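Local coordinates for protein trans-2-enoyl-CoA reductase [NADH] (Treponema denticola ATCC 35405, PDB 4GGO) that catalyses the NADH-dependent reduction of the carbon-carbon double bond of trans-2-enoyl-CoA thioesters such as crotonyl-CoA, a step of bacterial fatty acid synthesis, at residues Y113-D118 with I131-K136; I139-I144 with K215-E220; D377-A380 with F384-E387; K26-Q31 with N100-E105; F299-E304 with S354-K359. One frame throughout, in Å; residues are numbered along the deposited sequence.

Interaction 1: Y113-D118 with I131-K136; sequences YSVTID and IEEAKK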
# COMPACT_ATOMS: atom_id res chain seq x y z
N TYR A 113 14.09 -16.52 7.13
CA TYR A 113 14.58 -15.41 7.94
C TYR A 113 13.63 -14.23 7.82
O TYR A 113 13.32 -13.78 6.71
CB TYR A 113 15.99 -14.99 7.51
CG TYR A 113 16.44 -13.69 8.12
CD1 TYR A 113 16.97 -13.64 9.41
CD2 TYR A 113 16.34 -12.49 7.42
CE1 TYR A 113 17.38 -12.45 9.97
CE2 TYR A 113 16.75 -11.30 7.97
CZ TYR A 113 17.27 -11.28 9.25
OH TYR A 113 17.68 -10.09 9.80
N SER A 114 13.16 -13.73 8.95
CA SER A 114 12.25 -12.59 8.96
C SER A 114 12.41 -11.77 10.23
O SER A 114 12.19 -12.26 11.34
CB SER A 114 10.80 -13.05 8.82
OG SER A 114 9.92 -11.95 8.84
N VAL A 115 12.80 -10.51 10.06
CA VAL A 115 12.93 -9.59 11.18
C VAL A 115 12.09 -8.34 10.94
O VAL A 115 12.18 -7.71 9.89
CB VAL A 115 14.40 -9.19 11.42
CG1 VAL A 115 14.49 -8.01 12.38
CG2 VAL A 115 15.19 -10.38 11.95
N THR A 116 11.27 -7.98 11.93
CA THR A 116 10.44 -6.79 11.84
C THR A 116 10.92 -5.72 12.81
O THR A 116 11.01 -5.97 14.01
CB THR A 116 8.96 -7.12 12.12
OG1 THR A 116 8.51 -8.14 11.23
CG2 THR A 116 8.10 -5.87 11.95
N ILE A 117 11.22 -4.54 12.29
CA ILE A 117 11.61 -3.42 13.12
C ILE A 117 10.46 -2.44 13.27
O ILE A 117 10.00 -1.84 12.30
CB ILE A 117 12.85 -2.69 12.55
CG1 ILE A 117 14.05 -3.63 12.54
CG2 ILE A 117 13.16 -1.45 13.37
CD1 ILE A 117 15.33 -2.99 12.07
N ASP A 118 9.98 -2.29 14.50
CA ASP A 118 8.83 -1.44 14.78
C ASP A 118 9.28 -0.05 15.23
O ASP A 118 9.98 0.09 16.23
CB ASP A 118 7.94 -2.08 15.85
CG ASP A 118 6.53 -1.53 15.85
OD1 ASP A 118 6.34 -0.34 15.53
OD2 ASP A 118 5.60 -2.30 16.18
N ILE A 131 20.32 -1.03 9.32
CA ILE A 131 21.73 -1.16 8.94
C ILE A 131 22.45 -2.14 9.86
O ILE A 131 23.21 -3.00 9.40
CB ILE A 131 22.45 0.20 8.97
CG1 ILE A 131 21.87 1.13 7.90
CG2 ILE A 131 23.94 0.02 8.76
CD1 ILE A 131 22.41 2.54 7.96
N GLU A 132 22.21 -2.01 11.16
CA GLU A 132 22.83 -2.87 12.16
C GLU A 132 22.46 -4.34 11.96
O GLU A 132 23.32 -5.21 11.98
CB GLU A 132 22.44 -2.41 13.57
CG GLU A 132 22.98 -3.29 14.68
CD GLU A 132 22.73 -2.70 16.06
OE1 GLU A 132 22.38 -1.50 16.14
OE2 GLU A 132 22.87 -3.43 17.06
N GLU A 133 21.17 -4.60 11.76
CA GLU A 133 20.69 -5.96 11.53
C GLU A 133 21.23 -6.53 10.22
O GLU A 133 21.57 -7.71 10.14
CB GLU A 133 19.16 -6.00 11.56
CG GLU A 133 18.57 -7.37 11.26
CD GLU A 133 18.94 -8.42 12.29
OE1 GLU A 133 19.23 -8.05 13.44
OE2 GLU A 133 18.93 -9.62 11.94
N ALA A 134 21.31 -5.67 9.20
CA ALA A 134 21.83 -6.08 7.90
C ALA A 134 23.33 -6.39 7.98
O ALA A 134 23.80 -7.34 7.37
CB ALA A 134 21.57 -5.00 6.87
N LYS A 135 24.06 -5.57 8.74
CA LYS A 135 25.49 -5.79 8.95
C LYS A 135 25.74 -7.09 9.71
O LYS A 135 26.70 -7.80 9.43
CB LYS A 135 26.09 -4.62 9.72
CG LYS A 135 26.33 -3.37 8.89
CD LYS A 135 27.49 -3.55 7.93
CE LYS A 135 27.65 -2.34 7.03
NZ LYS A 135 27.76 -1.08 7.81
N LYS A 136 24.87 -7.38 10.67
CA LYS A 136 25.02 -8.53 11.54
C LYS A 136 24.88 -9.86 10.80
O LYS A 136 25.58 -10.83 11.11
CB LYS A 136 23.99 -8.46 12.67
CG LYS A 136 24.06 -9.60 13.67
CD LYS A 136 22.75 -9.74 14.44
CE LYS A 136 22.26 -8.41 14.98
NZ LYS A 136 21.04 -8.54 15.82

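Interaction 2: I139-I144 with K215-E220; sequences IKFDLI and KQLSKE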
# COMPACT_ATOMS: atom_id res chain seq x y z
N ILE A 139 23.85 -9.24 5.19
CA ILE A 139 22.82 -9.05 4.17
C ILE A 139 23.07 -7.82 3.30
O ILE A 139 23.31 -6.73 3.81
CB ILE A 139 21.41 -8.93 4.81
CG1 ILE A 139 20.95 -10.29 5.34
CG2 ILE A 139 20.40 -8.40 3.81
CD1 ILE A 139 19.60 -10.26 6.01
N LYS A 140 23.04 -8.03 1.99
CA LYS A 140 22.98 -6.93 1.03
C LYS A 140 21.64 -7.01 0.30
O LYS A 140 21.30 -8.05 -0.26
CB LYS A 140 24.13 -7.01 0.02
CG LYS A 140 25.49 -6.58 0.56
CD LYS A 140 26.50 -6.48 -0.58
CE LYS A 140 27.84 -5.94 -0.10
NZ LYS A 140 28.79 -5.75 -1.23
N PHE A 141 20.88 -5.92 0.32
CA PHE A 141 19.55 -5.91 -0.27
C PHE A 141 19.58 -5.87 -1.79
O PHE A 141 20.35 -5.12 -2.39
CB PHE A 141 18.73 -4.74 0.27
CG PHE A 141 18.48 -4.80 1.76
CD1 PHE A 141 17.65 -5.76 2.30
CD2 PHE A 141 19.08 -3.88 2.61
CE1 PHE A 141 17.42 -5.81 3.66
CE2 PHE A 141 18.86 -3.92 3.97
CZ PHE A 141 18.02 -4.89 4.50
N ASP A 142 18.72 -6.68 -2.42
CA ASP A 142 18.59 -6.66 -3.87
C ASP A 142 17.21 -6.17 -4.31
O ASP A 142 16.94 -6.00 -5.49
CB ASP A 142 18.89 -8.04 -4.47
CG ASP A 142 18.05 -9.14 -3.85
OD1 ASP A 142 16.93 -9.39 -4.36
OD2 ASP A 142 18.51 -9.76 -2.87
N LEU A 143 16.33 -5.96 -3.33
CA LEU A 143 15.02 -5.37 -3.58
C LEU A 143 14.56 -4.54 -2.39
O LEU A 143 14.48 -5.05 -1.27
CB LEU A 143 13.98 -6.45 -3.90
CG LEU A 143 12.54 -5.95 -4.02
CD1 LEU A 143 12.39 -4.98 -5.18
CD2 LEU A 143 11.57 -7.11 -4.16
N ILE A 144 14.27 -3.27 -2.63
CA ILE A 144 13.81 -2.38 -1.57
C ILE A 144 12.46 -1.78 -1.90
O ILE A 144 12.34 -0.96 -2.81
CB ILE A 144 14.82 -1.25 -1.31
CG1 ILE A 144 16.19 -1.83 -0.96
CG2 ILE A 144 14.33 -0.34 -0.19
CD1 ILE A 144 17.24 -0.79 -0.68
N LYS A 215 20.40 6.35 0.12
CA LYS A 215 21.72 6.95 0.28
C LYS A 215 22.46 6.43 1.52
O LYS A 215 23.67 6.24 1.49
CB LYS A 215 21.63 8.48 0.32
CG LYS A 215 21.23 9.10 -1.01
CD LYS A 215 21.06 10.61 -0.89
CE LYS A 215 22.40 11.30 -0.65
NZ LYS A 215 23.32 11.14 -1.82
N GLN A 216 21.72 6.21 2.61
CA GLN A 216 22.32 5.67 3.83
C GLN A 216 22.74 4.22 3.65
O GLN A 216 23.82 3.82 4.08
CB GLN A 216 21.36 5.80 5.01
CG GLN A 216 21.21 7.22 5.55
CD GLN A 216 20.53 7.26 6.90
OE1 GLN A 216 20.40 6.24 7.58
NE2 GLN A 216 20.07 8.44 7.30
N LEU A 217 21.88 3.43 3.01
CA LEU A 217 22.17 2.02 2.76
C LEU A 217 23.34 1.87 1.79
O LEU A 217 24.19 1.00 1.96
CB LEU A 217 20.93 1.31 2.21
CG LEU A 217 19.78 1.09 3.19
CD1 LEU A 217 18.56 0.53 2.47
CD2 LEU A 217 20.20 0.17 4.32
N SER A 218 23.38 2.73 0.77
CA SER A 218 24.46 2.72 -0.21
C SER A 218 25.79 3.06 0.45
O SER A 218 26.82 2.46 0.12
CB SER A 218 24.17 3.73 -1.32
OG SER A 218 25.30 3.89 -2.16
N LYS A 219 25.76 4.01 1.37
CA LYS A 219 26.96 4.44 2.07
C LYS A 219 27.55 3.31 2.90
O LYS A 219 28.76 3.18 3.04
CB LYS A 219 26.64 5.64 2.97
CG LYS A 219 27.85 6.24 3.66
CD LYS A 219 28.88 6.70 2.64
CE LYS A 219 30.18 7.11 3.32
NZ LYS A 219 31.21 7.51 2.33
N GLU A 220 26.67 2.47 3.44
CA GLU A 220 27.08 1.34 4.28
C GLU A 220 27.40 0.10 3.45
O GLU A 220 27.76 -0.94 4.00
CB GLU A 220 26.00 1.02 5.31
CG GLU A 220 25.76 2.13 6.33
CD GLU A 220 26.85 2.19 7.39
OE1 GLU A 220 27.72 1.30 7.41
OE2 GLU A 220 26.82 3.13 8.21

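Interaction 3: D377-A380 with F384-E387; sequences DFLA and FDVE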
# COMPACT_ATOMS: atom_id res chain seq x y z
N ASP A 377 -13.48 -4.73 1.91
CA ASP A 377 -12.10 -4.25 1.87
C ASP A 377 -11.80 -3.30 3.02
O ASP A 377 -10.72 -3.36 3.62
CB ASP A 377 -11.79 -3.58 0.53
CG ASP A 377 -11.70 -4.57 -0.61
OD1 ASP A 377 -11.64 -5.79 -0.34
OD2 ASP A 377 -11.68 -4.13 -1.78
N PHE A 378 -12.75 -2.43 3.33
CA PHE A 378 -12.61 -1.50 4.44
C PHE A 378 -12.51 -2.24 5.77
O PHE A 378 -11.70 -1.89 6.63
CB PHE A 378 -13.79 -0.53 4.47
CG PHE A 378 -13.75 0.45 5.62
CD1 PHE A 378 -12.99 1.60 5.53
CD2 PHE A 378 -14.49 0.21 6.77
CE1 PHE A 378 -12.95 2.50 6.58
CE2 PHE A 378 -14.45 1.11 7.82
CZ PHE A 378 -13.68 2.25 7.73
N LEU A 379 -13.33 -3.27 5.93
CA LEU A 379 -13.39 -4.03 7.18
C LEU A 379 -12.24 -5.03 7.32
O LEU A 379 -11.73 -5.24 8.42
CB LEU A 379 -14.73 -4.75 7.30
CG LEU A 379 -15.94 -3.87 7.60
CD1 LEU A 379 -17.23 -4.69 7.57
CD2 LEU A 379 -15.78 -3.18 8.95
N ALA A 380 -11.84 -5.65 6.21
CA ALA A 380 -10.80 -6.67 6.24
C ALA A 380 -9.43 -6.09 6.57
O ALA A 380 -8.53 -6.80 7.02
CB ALA A 380 -10.75 -7.43 4.92
N PHE A 384 -11.86 -7.51 10.13
CA PHE A 384 -13.29 -7.75 10.21
C PHE A 384 -13.84 -8.28 8.89
O PHE A 384 -13.27 -8.03 7.83
CB PHE A 384 -14.03 -6.47 10.61
CG PHE A 384 -13.64 -5.95 11.97
CD1 PHE A 384 -14.14 -6.53 13.12
CD2 PHE A 384 -12.77 -4.87 12.09
CE1 PHE A 384 -13.79 -6.05 14.37
CE2 PHE A 384 -12.41 -4.39 13.34
CZ PHE A 384 -12.92 -4.98 14.48
N ASP A 385 -14.94 -9.02 8.97
CA ASP A 385 -15.65 -9.53 7.80
C ASP A 385 -14.82 -10.50 6.94
O ASP A 385 -15.11 -10.70 5.76
CB ASP A 385 -16.18 -8.37 6.94
CG ASP A 385 -17.23 -8.82 5.93
OD1 ASP A 385 -18.17 -9.53 6.31
OD2 ASP A 385 -17.09 -8.46 4.74
N VAL A 386 -13.80 -11.11 7.53
CA VAL A 386 -13.00 -12.08 6.78
C VAL A 386 -13.56 -13.50 6.95
O VAL A 386 -14.10 -13.85 7.99
CB VAL A 386 -11.49 -12.00 7.13
CG1 VAL A 386 -11.17 -10.70 7.84
CG2 VAL A 386 -11.05 -13.19 7.96
N GLU A 387 -13.44 -14.29 5.89
CA GLU A 387 -14.05 -15.61 5.83
C GLU A 387 -13.37 -16.59 6.78
O GLU A 387 -12.15 -16.61 6.90
CB GLU A 387 -14.01 -16.15 4.40
CG GLU A 387 -15.19 -17.02 4.01
CD GLU A 387 -15.18 -17.37 2.54
OE1 GLU A 387 -16.28 -17.53 1.96
OE2 GLU A 387 -14.08 -17.50 1.96

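Interaction 4: K26-Q31 with N100-E105; sequences KGVEDQ and NLAFDE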
# COMPACT_ATOMS: atom_id res chain seq x y z
N LYS A 26 -5.94 -14.38 9.89
CA LYS A 26 -6.55 -15.09 8.77
C LYS A 26 -6.34 -14.33 7.46
O LYS A 26 -6.13 -14.94 6.41
CB LYS A 26 -8.05 -15.29 9.02
CG LYS A 26 -8.79 -16.03 7.93
CD LYS A 26 -8.26 -17.44 7.74
CE LYS A 26 -9.24 -18.30 6.96
NZ LYS A 26 -9.63 -17.67 5.67
N GLY A 27 -6.38 -13.00 7.54
CA GLY A 27 -6.15 -12.16 6.38
C GLY A 27 -4.75 -12.34 5.82
O GLY A 27 -4.56 -12.37 4.61
N VAL A 28 -3.77 -12.44 6.71
CA VAL A 28 -2.39 -12.67 6.31
C VAL A 28 -2.23 -14.06 5.71
O VAL A 28 -1.58 -14.24 4.68
CB VAL A 28 -1.42 -12.49 7.49
CG1 VAL A 28 -0.00 -12.88 7.09
CG2 VAL A 28 -1.46 -11.06 8.00
N GLU A 29 -2.84 -15.05 6.36
CA GLU A 29 -2.76 -16.44 5.90
C GLU A 29 -3.38 -16.64 4.53
O GLU A 29 -2.86 -17.39 3.71
CB GLU A 29 -3.41 -17.38 6.92
CG GLU A 29 -2.59 -17.60 8.18
CD GLU A 29 -3.30 -18.47 9.19
OE1 GLU A 29 -4.54 -18.51 9.19
OE2 GLU A 29 -2.60 -19.13 9.99
N ASP A 30 -4.50 -15.96 4.27
CA ASP A 30 -5.17 -16.05 2.98
C ASP A 30 -4.29 -15.50 1.86
O ASP A 30 -4.28 -16.02 0.75
CB ASP A 30 -6.51 -15.32 3.00
CG ASP A 30 -7.57 -16.06 3.79
OD1 ASP A 30 -7.33 -17.22 4.17
OD2 ASP A 30 -8.65 -15.47 4.04
N GLN A 31 -3.55 -14.44 2.16
CA GLN A 31 -2.64 -13.85 1.19
C GLN A 31 -1.47 -14.78 0.91
O GLN A 31 -1.01 -14.90 -0.23
CB GLN A 31 -2.13 -12.48 1.66
CG GLN A 31 -3.21 -11.41 1.73
CD GLN A 31 -2.65 -10.06 2.15
OE1 GLN A 31 -1.72 -9.54 1.53
NE2 GLN A 31 -3.22 -9.49 3.20
N ASN A 100 1.92 -8.15 11.47
CA ASN A 100 3.34 -8.46 11.62
C ASN A 100 3.58 -9.72 12.45
O ASN A 100 4.48 -10.50 12.14
CB ASN A 100 4.09 -7.28 12.24
CG ASN A 100 4.24 -6.11 11.29
OD1 ASN A 100 4.11 -6.27 10.07
ND2 ASN A 100 4.53 -4.94 11.83
N LEU A 101 2.78 -9.90 13.49
CA LEU A 101 2.88 -11.09 14.33
C LEU A 101 2.53 -12.33 13.53
O LEU A 101 3.21 -13.35 13.62
CB LEU A 101 1.96 -10.98 15.55
CG LEU A 101 2.25 -9.87 16.56
CD1 LEU A 101 1.30 -9.97 17.74
CD2 LEU A 101 3.70 -9.93 17.03
N ALA A 102 1.47 -12.23 12.73
CA ALA A 102 1.04 -13.33 11.88
C ALA A 102 2.10 -13.68 10.84
O ALA A 102 2.39 -14.85 10.60
CB ALA A 102 -0.28 -13.00 11.21
N PHE A 103 2.67 -12.65 10.23
CA PHE A 103 3.70 -12.85 9.21
C PHE A 103 4.92 -13.56 9.77
O PHE A 103 5.34 -14.59 9.24
CB PHE A 103 4.11 -11.51 8.58
CG PHE A 103 5.14 -11.66 7.48
CD1 PHE A 103 6.49 -11.64 7.77
CD2 PHE A 103 4.74 -11.82 6.17
CE1 PHE A 103 7.43 -11.78 6.77
CE2 PHE A 103 5.67 -11.96 5.16
CZ PHE A 103 7.02 -11.94 5.46
N ASP A 104 5.50 -12.99 10.83
CA ASP A 104 6.71 -13.54 11.42
C ASP A 104 6.51 -14.97 11.92
O ASP A 104 7.41 -15.80 11.82
CB ASP A 104 7.20 -12.64 12.56
CG ASP A 104 7.79 -11.34 12.06
OD1 ASP A 104 8.26 -11.30 10.91
OD2 ASP A 104 7.77 -10.35 12.83
N GLU A 105 5.32 -15.24 12.45
CA GLU A 105 4.99 -16.58 12.91
C GLU A 105 4.94 -17.56 11.74
O GLU A 105 5.42 -18.69 11.83
CB GLU A 105 3.65 -16.57 13.65
CG GLU A 105 3.23 -17.91 14.22
CD GLU A 105 2.20 -17.77 15.33
OE1 GLU A 105 2.30 -16.80 16.11
OE2 GLU A 105 1.29 -18.62 15.41

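Interaction 5: F299-E304 with S354-K359; sequences FKVMKE and SALMEK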
# COMPACT_ATOMS: atom_id res chain seq x y z
N PHE A 299 -14.75 -1.51 -8.82
CA PHE A 299 -14.81 -2.89 -8.33
C PHE A 299 -15.90 -3.66 -9.07
O PHE A 299 -15.70 -4.81 -9.46
CB PHE A 299 -15.09 -2.92 -6.82
CG PHE A 299 -13.98 -2.35 -5.98
CD1 PHE A 299 -12.75 -2.03 -6.53
CD2 PHE A 299 -14.17 -2.15 -4.62
CE1 PHE A 299 -11.73 -1.51 -5.74
CE2 PHE A 299 -13.15 -1.63 -3.83
CZ PHE A 299 -11.94 -1.31 -4.39
N LYS A 300 -17.04 -3.01 -9.26
CA LYS A 300 -18.17 -3.63 -9.95
C LYS A 300 -17.81 -4.00 -11.39
O LYS A 300 -18.02 -5.13 -11.83
CB LYS A 300 -19.37 -2.68 -9.95
CG LYS A 300 -20.63 -3.27 -10.56
CD LYS A 300 -21.14 -4.43 -9.73
CE LYS A 300 -22.54 -4.84 -10.15
NZ LYS A 300 -23.09 -5.90 -9.26
N VAL A 301 -17.26 -3.03 -12.12
CA VAL A 301 -16.90 -3.22 -13.52
C VAL A 301 -15.80 -4.28 -13.69
O VAL A 301 -15.91 -5.17 -14.53
CB VAL A 301 -16.44 -1.90 -14.16
CG1 VAL A 301 -15.87 -2.14 -15.54
CG2 VAL A 301 -17.60 -0.91 -14.22
N MET A 302 -14.75 -4.18 -12.88
CA MET A 302 -13.60 -5.06 -13.04
C MET A 302 -13.88 -6.50 -12.59
O MET A 302 -13.31 -7.44 -13.14
CB MET A 302 -12.37 -4.48 -12.33
CG MET A 302 -11.94 -3.14 -12.90
SD MET A 302 -10.35 -2.54 -12.29
CE MET A 302 -9.21 -3.57 -13.21
N LYS A 303 -14.76 -6.67 -11.61
CA LYS A 303 -15.16 -8.01 -11.19
C LYS A 303 -16.00 -8.69 -12.27
O LYS A 303 -15.90 -9.90 -12.47
CB LYS A 303 -15.90 -7.98 -9.86
CG LYS A 303 -14.99 -7.78 -8.65
CD LYS A 303 -15.78 -7.65 -7.35
CE LYS A 303 -14.84 -7.48 -6.17
NZ LYS A 303 -15.57 -7.39 -4.87
N GLU A 304 -16.82 -7.90 -12.97
CA GLU A 304 -17.62 -8.43 -14.07
C GLU A 304 -16.74 -8.76 -15.28
O GLU A 304 -17.01 -9.72 -15.99
CB GLU A 304 -18.72 -7.44 -14.46
CG GLU A 304 -19.83 -7.31 -13.44
CD GLU A 304 -21.02 -6.52 -13.95
OE1 GLU A 304 -20.99 -6.10 -15.13
OE2 GLU A 304 -21.98 -6.32 -13.18
N SER A 354 -17.26 5.21 -16.02
CA SER A 354 -17.81 6.55 -16.21
C SER A 354 -19.31 6.52 -16.48
O SER A 354 -20.06 7.33 -15.95
CB SER A 354 -17.08 7.28 -17.34
OG SER A 354 -15.76 7.61 -16.96
N ALA A 355 -19.74 5.57 -17.31
CA ALA A 355 -21.15 5.42 -17.62
C ALA A 355 -21.91 4.98 -16.37
O ALA A 355 -23.04 5.42 -16.13
CB ALA A 355 -21.35 4.41 -18.74
N LEU A 356 -21.29 4.12 -15.58
CA LEU A 356 -21.90 3.59 -14.37
C LEU A 356 -22.10 4.67 -13.31
O LEU A 356 -23.14 4.74 -12.67
CB LEU A 356 -21.06 2.44 -13.80
CG LEU A 356 -21.68 1.62 -12.67
CD1 LEU A 356 -23.05 1.10 -13.07
CD2 LEU A 356 -20.76 0.47 -12.29
N MET A 357 -21.09 5.53 -13.14
CA MET A 357 -21.15 6.59 -12.14
C MET A 357 -22.27 7.60 -12.42
O MET A 357 -22.82 8.18 -11.49
CB MET A 357 -19.80 7.31 -12.04
CG MET A 357 -18.68 6.48 -11.43
SD MET A 357 -17.20 7.43 -11.05
CE MET A 357 -16.59 7.80 -12.70
N GLU A 358 -22.60 7.79 -13.69
CA GLU A 358 -23.65 8.72 -14.07
C GLU A 358 -25.05 8.18 -13.78
O GLU A 358 -26.01 8.95 -13.66
CB GLU A 358 -23.54 9.09 -15.56
CG GLU A 358 -22.37 9.99 -15.90
CD GLU A 358 -22.32 10.36 -17.37
OE1 GLU A 358 -23.14 9.81 -18.14
OE2 GLU A 358 -21.48 11.19 -17.75
N LYS A 359 -25.17 6.87 -13.66
CA LYS A 359 -26.47 6.23 -13.47
C LYS A 359 -26.77 5.92 -12.01
O LYS A 359 -27.91 5.59 -11.66
CB LYS A 359 -26.56 4.95 -14.31
CG LYS A 359 -26.29 5.17 -15.79
CD LYS A 359 -26.25 3.86 -16.55
CE LYS A 359 -25.92 4.07 -18.02
NZ LYS A 359 -26.95 4.89 -18.71

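Interaction 1: Y113-D118 with I131-K136
Tyr-113 and Glu-133 approach from opposite directions, the carboxylate arriving at the hydroxyl edge of the ring. Tyr-113 OH donates a hydrogen bond to Glu-133 OE2, and the two oxygens are 2.5 Å apart. The ring and the carboxylate lie almost in one plane, with 14° between them. OE2 sits at the edge of the ring, in its plane. It receives the hydroxyl on its anti side, the side turned from OE1. The tyrosine gets there because its CG stands anti to the backbone N (chi1 169°), which sends the ring out from just before the strand toward the helix. The first torsion of the glutamate carries Glu-133 CG out to 3.2 Å from Tyr-113 OH. A bend at chi2 (63°) then turns the carboxylate so that OE2 meets the hydroxyl. Val-115 adds a lesser contact: its CG2 is 3.8 Å from Glu-133 OE2, and the two side chains cross at a slant.

Strand 114-118 is an outermost strand of the parallel Rossmann-type sheet. Helix 124-136 follows it and leads on to strand 141-146, so the contact joins the strand and helix of a beta-alpha-beta crossover. The ring of Tyr-113 also leans on Ala-77 and Ile-79 of the neighbouring strand.

The second carboxylate oxygen is taken as well. One turn on in the helix, Lys-136 NZ forms a salt bridge with Glu-133 OE1 on its syn side, at 3.0 Å. Each carboxylate oxygen thus has a donor of its own. Their combined pull would favour the ionised form of Glu-133 and limit the rotation of its carboxylate.

Interaction 2: I139-I144 with K215-E220
The helical turn that carries Leu-217 to Phe-141 and Ile-144 is held by a backbone bond from Lys-219 N to Lys-215 O, 3.1 Å long. Helix 208-219 lies here against strand 141-146, an inner strand of the parallel Rossmann-type sheet. The contact is buried and wholly apolar.

Leu-217 supplies the whole helix side. Its CG lies anti to the carbonyl carbon (chi1 -70°), which carries the fork of the side chain toward the strand, where the two methyls part. CD1 meets Ile-144, tip to tip. CD2 approaches the ring of Phe-141 obliquely and stays at 4.3 Å from its CE2. Ile-139 CG2 of the same segment lies over one face of that ring, 3.9 Å above the plane and toward the rim.

The strand turns a corner at Asp-142. There the carboxylate turns from the helix and takes the backbone N-H groups of Lys-51 and Asn-52, one on each oxygen. Leu-54 of strand 52-56 and Leu-223 also touch Leu-217, so its side chain is packed from several parts of the fold. Ile-144 is about 10 Å from the NAD(+)-binding Leu-148, side chain to side chain. The tightest touch is between the methyls Ile-144 CD1 and Leu-217 CD1, 3.7 Å apart.

Interaction 3: D377-A380 with F384-E387
One backbone hydrogen bond joins the two segments. Phe-384 N gives its hydrogen to Leu-379 O at 2.8 Å. The bond is somewhat bent, 151° at the hydrogen. The donor stands well above the carbonyl plane, 46° out of it. The same oxygen, Leu-379 O, also lies at the edge of the Phe-384 ring, near its plane. A weaker polar touch lies next to it: a CA-H...O contact, well bent, from Ala-380 CA to Phe-384 O at 3.2 Å.

Apolar contacts gather round Leu-379. Its side chain and that of Phe-384 lie nearly perpendicular, and Leu-379 CB is 3.8 Å from Phe-384 CB. The phenylalanine ring then leads off, toward Val-7 and Pro-9 near the N-terminus. A bond from the N-H five residues on, with side-chain contact between the same two residues, is consistent with a Schellman motif closing helix 371-380. Leu-379 is about 9 Å from the NAD(+)-binding Val-281, side chain to side chain. Farther out on the side chain, Leu-379 CD1 rests 3.9 Å from Asp-385 CB. Ala-380 CB and Val-386 CG1 form a looser pair at 4.4 Å.

Two more polar groups of 384-387 have partners outside the segments. Asp-385 OD2 is hydrogen-bonded to His-376 ND1, back in the helix. Val-386 N is bonded to Tyr-391 OH.

Interaction 4: K26-Q31 with N100-E105
Val-28 holds CG1 anti to its own nitrogen (chi1 174°), with CG2 beside that nitrogen, and in this rotamer both methyls sit against Ala-102. Two helices meet here at the Rossmann-type NAD(+)-binding part of the fold: 21-38, near the N-terminus, and 95-110, which packs on strand 114-118. The contact is buried.

Ala-102 CB touches the branched side chain of Val-28 at its fork. It is 3.9 Å from Val-28 CB and equally close to CG2, while CG1 lies a little farther off. CG1 also reaches across to the backbone, 4.1 Å from Phe-103 N. Because the facing residue is only an alanine, the helix backbones come near each other. The CA atoms of Val-28 and Ala-102 are 6.6 Å apart.

Phe-103 starts beside this pair, but its ring leaves the contact. Its CG is anti to the backbone N (chi1 -178°), and the ring meets Phe-72 edge to face on helix 61-74. Its side chain comes to about 7 Å from that of Cys-58, which binds NAD(+).

The polar groups keep to the flanks. Glu-29 and Glu-105 carry like charges on the two helices, with 6.7 Å between Glu-29 OE2 and Glu-105 OE2. On the far side of helix 21-38, Lys-26 NZ forms a salt bridge with Asp-30 one turn on. It uses the syn lone pair of Asp-30 OD1 at 2.8 Å, with a weak second bond to OD2. On helix 95-110, Asn-100 ND2 is hydrogen-bonded to Ser-82 OG, at the end of strand 77-82.

Interaction 5: F299-E304 with S354-K359
Leu-356 carries its helix's side of the contact, reaching Val-301 and Lys-300 with one methyl. Its CB faces the other helix but stays back, 4.8 Å from Val-301 CG2. CG follows anti to the backbone N (chi1 -170°) and keeps a similar distance. At CG the chain forks. CD1 turns aside from the opposite segment. CD2 goes forward and does the touching. It lies 4.0 Å from Val-301 CG2, and the valine and leucine side chains run antiparallel, side by side. The same methyl packs on the lysine stem, 4.1 Å from Lys-300 CG and slightly farther from its CB.

Lys-300 runs across the leucine. Its chain bends at chi2 (65°), and the amino group leads away from the contact. The leucine therefore meets the aliphatic stem of the lysine and not its charge.

Neighbours on both helices extend the seam. Val-301 also touches Ala-352 and Val-353, and Leu-356 touches Ser-297. Leu-368 of helix 365-368 packs on Leu-356 as well. This is apolar helix-helix packing: helix 291-305, in the catalytic region, rests on helix 347-359 of the C-terminal part, away from the coenzyme and substrate sites.

How the interactions relate
Interactions 1 and 2 adjoin, their centres 12 Å apart, and both reach the same sheet. Ala-134 O accepts a probable bond from Ile-139 N at 2.9 Å, and Tyr-113 CE2 packs 3.6 Å from Ile-139 CD1. Interaction 4 meets the other side of strand 114-118: Asp-104 OD1 takes Ser-114 OG at 2.7 Å and Asp-104 OD2 takes Thr-116 OG1 at 2.8 Å. Interaction 3 joins interaction 4 through Lys-26 NZ and Glu-387 O, 3.0 Å apart. Interaction 3 also touches interaction 5, where Asp-377 OD2 packs on Phe-299 CE2. Each of interactions 1 to 4 has a side chain near that of an NAD(+)-binding residue. Interaction 5 lies away from the annotated sites, its centre 44 Å from that of interaction 1.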